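Local structure of methanogen homoaconitase small subunit (Methanocaldococcus jannaschii, 2PKP) at residues Ile104-Thr107 / Asp108-Lys111; Thr138-Gly141 / Leu142-Ile146. The protein forms the small subunit of a hydro-lyase that dehydrates (R)-homocitrate to cis-homoaconitate and hydrates this to homoisocitrate. All coordinates share one frame; numbering follows the deposited sequence.

Interaction 1: residues Ile104-Thr107 / Asp108-Lys111; sequences IANT and DEIK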
loop_
_atom_site.group_PDB
_atom_site.type_symbol
_atom_site.label_atom_id
_atom_site.label_comp_id
_atom_site.label_asym_id
_atom_site.label_seq_id
_atom_site.Cartn_x
_atom_site.Cartn_y
_atom_site.Cartn_z
ATOM N N ILE A 104 12.322 13.909 0.036
ATOM C CA ILE A 104 13.656 14.497 -0.109
ATOM C C ILE A 104 14.521 14.184 1.109
ATOM O O ILE A 104 14.079 14.346 2.242
ATOM C CB ILE A 104 13.568 16.032 -0.281
ATOM C CG1 ILE A 104 12.862 16.355 -1.601
ATOM C CG2 ILE A 104 14.975 16.663 -0.254
ATOM C CD1 ILE A 104 12.664 17.844 -1.843
ATOM N N ALA A 105 15.746 13.724 0.868
ATOM C CA ALA A 105 16.680 13.391 1.946
ATOM C C ALA A 105 18.091 13.219 1.399
ATOM O O ALA A 105 18.287 13.123 0.181
ATOM C CB ALA A 105 16.243 12.095 2.639
ATOM N N ASN A 106 19.078 13.182 2.293
ATOM C CA ASN A 106 20.450 12.979 1.853
ATOM C C ASN A 106 20.610 11.479 1.638
ATOM O O ASN A 106 20.949 10.739 2.565
ATOM C CB ASN A 106 21.458 13.465 2.898
ATOM C CG ASN A 106 22.896 13.243 2.455
ATOM O OD1 ASN A 106 23.154 12.821 1.319
ATOM N ND2 ASN A 106 23.839 13.523 3.343
ATOM N N THR A 107 20.370 11.034 0.409
ATOM C CA THR A 107 20.448 9.617 0.105
ATOM C C THR A 107 21.842 9.012 0.129
ATOM O O THR A 107 21.990 7.817 -0.104
ATOM C CB THR A 107 19.780 9.294 -1.236
ATOM O OG1 THR A 107 20.413 10.039 -2.278
ATOM C CG2 THR A 107 18.306 9.650 -1.184
ATOM N N ASP A 108 22.868 9.817 0.389
ATOM C CA ASP A 108 24.212 9.248 0.484
ATOM C C ASP A 108 24.220 8.376 1.754
ATOM O O ASP A 108 25.056 7.491 1.910
ATOM C CB ASP A 108 25.290 10.339 0.621
ATOM C CG ASP A 108 25.471 11.165 -0.649
ATOM O OD1 ASP A 108 25.100 10.696 -1.746
ATOM O OD2 ASP A 108 26.006 12.291 -0.544
ATOM N N GLU A 109 23.266 8.633 2.647
ATOM C CA GLU A 109 23.155 7.897 3.903
ATOM C C GLU A 109 22.515 6.530 3.716
ATOM O O GLU A 109 22.493 5.720 4.641
ATOM C CB GLU A 109 22.319 8.690 4.919
ATOM C CG GLU A 109 22.885 10.051 5.310
ATOM C CD GLU A 109 24.156 9.966 6.151
ATOM O OE1 GLU A 109 24.524 8.857 6.583
ATOM O OE2 GLU A 109 24.783 11.019 6.393
ATOM N N ILE A 110 21.988 6.280 2.524
ATOM C CA ILE A 110 21.322 5.016 2.235
ATOM C C ILE A 110 22.056 4.191 1.183
ATOM O O ILE A 110 22.467 4.713 0.143
ATOM C CB ILE A 110 19.876 5.262 1.756
ATOM C CG1 ILE A 110 19.130 6.126 2.784
ATOM C CG2 ILE A 110 19.166 3.931 1.548
ATOM C CD1 ILE A 110 17.766 6.620 2.307
ATOM N N LYS A 111 22.207 2.899 1.460
ATOM C CA LYS A 111 22.890 1.991 0.549
ATOM C C LYS A 111 21.895 1.026 -0.059
ATOM O O LYS A 111 20.845 0.760 0.525
ATOM C CB LYS A 111 23.971 1.200 1.290
ATOM C CG LYS A 111 25.089 2.053 1.858
ATOM C CD LYS A 111 25.861 2.744 0.745
ATOM C CE LYS A 111 27.058 3.516 1.295
ATOM N NZ LYS A 111 27.901 4.093 0.199
HETATM O O HOH W 1 26.552 13.336 1.777
#
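N106 and E109 close a tight turn, with E109 N donating to N106 O over 3.1 Å, and a second turn overlaps it where I110 N donates to T107 O over 3.0 Å. Each bond spans three residues, as in a 3-10 helix. The N106 side chain adds an Asx turn. Its OD1 accepts D108 N at 3.2 Å, with an N-H...O angle of 156°. CG stands opposite the backbone N (chi1 179°), which swings the amide forward over the start of the turn. OD1 also lies 3.3 Å from D108 CB. The far end of the amide is used too: N106 ND2 donates to water 1 at 3.1 Å, and the water donates to D108 OD2 at 2.6 Å. The amide and the D108 carboxylate planes are 72° apart, and the water links their polar ends. The E109 chain passes on the N106 O side, its CG 3.4 Å from that oxygen. T107 directs its CB bond away from the next residues, although CB still touches D108 N. T107 OG1 hydrogen-bonds to A57 O, at the end of strand 54-57. D108 OD1 has a salt bridge to K85, and E109 OE1 one to K132. This 3-10 turn follows strand 101-104 and precedes strand 115-119, joining two strands of the swivel-type aconitase C-terminal fold of the LeuD family. T107 and I110 touch V56 of strand 54-57, A105 and T107 reach I83 of strand 81-84, and A105 and I110 meet strand 124-127.

Interaction 2: residues Thr138-Gly141 / Leu142-Ile146; sequences TPKG and LEREI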
loop_
_atom_site.group_PDB
_atom_site.type_symbol
_atom_site.label_atom_id
_atom_site.label_comp_id
_atom_site.label_asym_id
_atom_site.label_seq_id
_atom_site.Cartn_x
_atom_site.Cartn_y
_atom_site.Cartn_z
ATOM N N THR A 138 8.877 15.776 3.546
ATOM C CA THR A 138 7.738 15.214 2.845
ATOM C C THR A 138 6.917 16.347 2.234
ATOM O O THR A 138 7.091 17.514 2.586
ATOM C CB THR A 138 6.845 14.426 3.807
ATOM O OG1 THR A 138 6.312 15.317 4.792
ATOM C CG2 THR A 138 7.652 13.333 4.510
ATOM N N PRO A 139 6.010 16.017 1.304
ATOM C CA PRO A 139 5.181 17.046 0.672
ATOM C C PRO A 139 4.261 17.735 1.690
ATOM O O PRO A 139 3.835 17.127 2.674
ATOM C CB PRO A 139 4.396 16.255 -0.377
ATOM C CG PRO A 139 5.312 15.112 -0.707
ATOM C CD PRO A 139 5.805 14.709 0.658
ATOM N N LYS A 140 3.966 19.004 1.443
ATOM C CA LYS A 140 3.102 19.785 2.322
ATOM C C LYS A 140 1.956 20.389 1.516
ATOM O O LYS A 140 1.815 20.130 0.320
ATOM C CB LYS A 140 3.893 20.929 2.960
ATOM C CG LYS A 140 5.091 20.509 3.786
ATOM C CD LYS A 140 4.672 19.807 5.058
ATOM C CE LYS A 140 5.875 19.563 5.947
ATOM N NZ LYS A 140 6.931 18.815 5.214
ATOM N N GLY A 141 1.147 21.204 2.188
ATOM C CA GLY A 141 0.035 21.879 1.544
ATOM C C GLY A 141 -0.855 21.069 0.621
ATOM O O GLY A 141 -1.222 19.934 0.920
ATOM N N LEU A 142 -1.212 21.667 -0.510
ATOM C CA LEU A 142 -2.080 21.011 -1.482
ATOM C C LEU A 142 -1.556 19.641 -1.909
ATOM O O LEU A 142 -2.309 18.666 -1.971
ATOM C CB LEU A 142 -2.255 21.909 -2.710
ATOM C CG LEU A 142 -3.179 21.367 -3.804
ATOM C CD1 LEU A 142 -4.555 21.077 -3.215
ATOM C CD2 LEU A 142 -3.267 22.375 -4.940
ATOM N N GLU A 143 -0.263 19.568 -2.199
ATOM C CA GLU A 143 0.346 18.315 -2.619
ATOM C C GLU A 143 0.141 17.223 -1.583
ATOM O O GLU A 143 -0.121 16.069 -1.930
ATOM C CB GLU A 143 1.834 18.532 -2.885
ATOM C CG GLU A 143 2.088 19.211 -4.217
ATOM C CD GLU A 143 3.302 20.107 -4.201
ATOM O OE1 GLU A 143 4.345 19.699 -3.654
ATOM O OE2 GLU A 143 3.214 21.222 -4.747
ATOM N N ARG A 144 0.252 17.586 -0.310
ATOM C CA ARG A 144 0.061 16.616 0.757
ATOM C C ARG A 144 -1.386 16.122 0.751
ATOM O O ARG A 144 -1.636 14.932 0.935
ATOM C CB ARG A 144 0.416 17.236 2.115
ATOM C CG ARG A 144 0.176 16.317 3.314
ATOM C CD ARG A 144 0.851 16.858 4.572
ATOM N NE ARG A 144 0.553 18.272 4.784
ATOM C CZ ARG A 144 1.069 19.017 5.761
ATOM N NH1 ARG A 144 1.918 18.487 6.635
ATOM N NH2 ARG A 144 0.745 20.299 5.856
ATOM N N GLU A 145 -2.333 17.032 0.522
ATOM C CA GLU A 145 -3.752 16.665 0.486
ATOM C C GLU A 145 -4.046 15.723 -0.681
ATOM O O GLU A 145 -4.719 14.702 -0.516
ATOM C CB GLU A 145 -4.628 17.916 0.368
ATOM C CG GLU A 145 -4.487 18.890 1.527
ATOM C CD GLU A 145 -5.445 20.066 1.430
ATOM O OE1 GLU A 145 -5.432 20.771 0.396
ATOM O OE2 GLU A 145 -6.209 20.287 2.396
ATOM N N ILE A 146 -3.537 16.070 -1.859
ATOM C CA ILE A 146 -3.734 15.243 -3.040
ATOM C C ILE A 146 -3.156 13.854 -2.775
ATOM O O ILE A 146 -3.795 12.839 -3.069
ATOM C CB ILE A 146 -3.057 15.875 -4.276
ATOM C CG1 ILE A 146 -3.776 17.181 -4.634
ATOM C CG2 ILE A 146 -3.079 14.897 -5.448
ATOM C CD1 ILE A 146 -3.112 17.993 -5.729
HETATM O O HOH W 2 4.879 20.107 -1.132
HETATM O O HOH W 3 1.690 21.458 -2.040
HETATM O O HOH W 4 -1.456 19.991 3.796
#
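The K140 side chain crosses R144, its CD lying over one face of the guanidinium, toward the rim, and 3.4 Å from R144 NH1. R144 comes back along the chain to meet it: with chi1 at 177° the chain sets off away from its own backbone N, and a bend at chi3 brings the flat group beside K140 CA. The aliphatic part of the lysine does the touching. K140 NZ stays 5.2 Å from R144 NH1 and is held by T138 O, at 2.9 Å, and by a salt bridge to E123. This probably eases the nearness of two positive charges. Water 4 lies in the guanidinium plane, accepts from R144 NE and donates to G141 O. On the other flank, P139 CB packs 4.2 Å from E143 CB, and P139 also touches Y92 and I96 of helix 89-98. Water 2 donates to E143 OE1 and accepts from K140 N; E143 OE1 also has a weak hydrogen bond with Y92 OH. Two backbone bonds are of the i to i+4 kind: R144 N donates to K140 O at 3.1 Å, and E145 N to G141 O, also at 3.1 Å. Water 3 sits between K140 O and E143 N. G141 has a phi of 45°, a value glycine adopts easily. Together this is the start of surface helix 141-148, reached from the loop after strand 132-135, with waters serving its polar atoms.

How the interactions relate
Interaction 1 comes first along the chain and interaction 2 follows, with the antiparallel strands 115-119, 124-127 and 132-135 between them. Their centres are 21 Å apart, and their nearest atoms come to about 5 Å without touching. Interaction 1 follows strand 101-104 and interaction 2 follows strand 132-135, the two outermost strands of the mixed sheet. I104 has backbone hydrogen bonding with E137, just before T138, so these two margins meet, consistent with a closed barrel. Helix 141-148 then packs against helix 89-98, which precedes strand 101-104. Both contacts thus lie in connections around the sheet of the swivel-type domain, away from the zinc ligands D13 and C63 and from R26, the specificity residue.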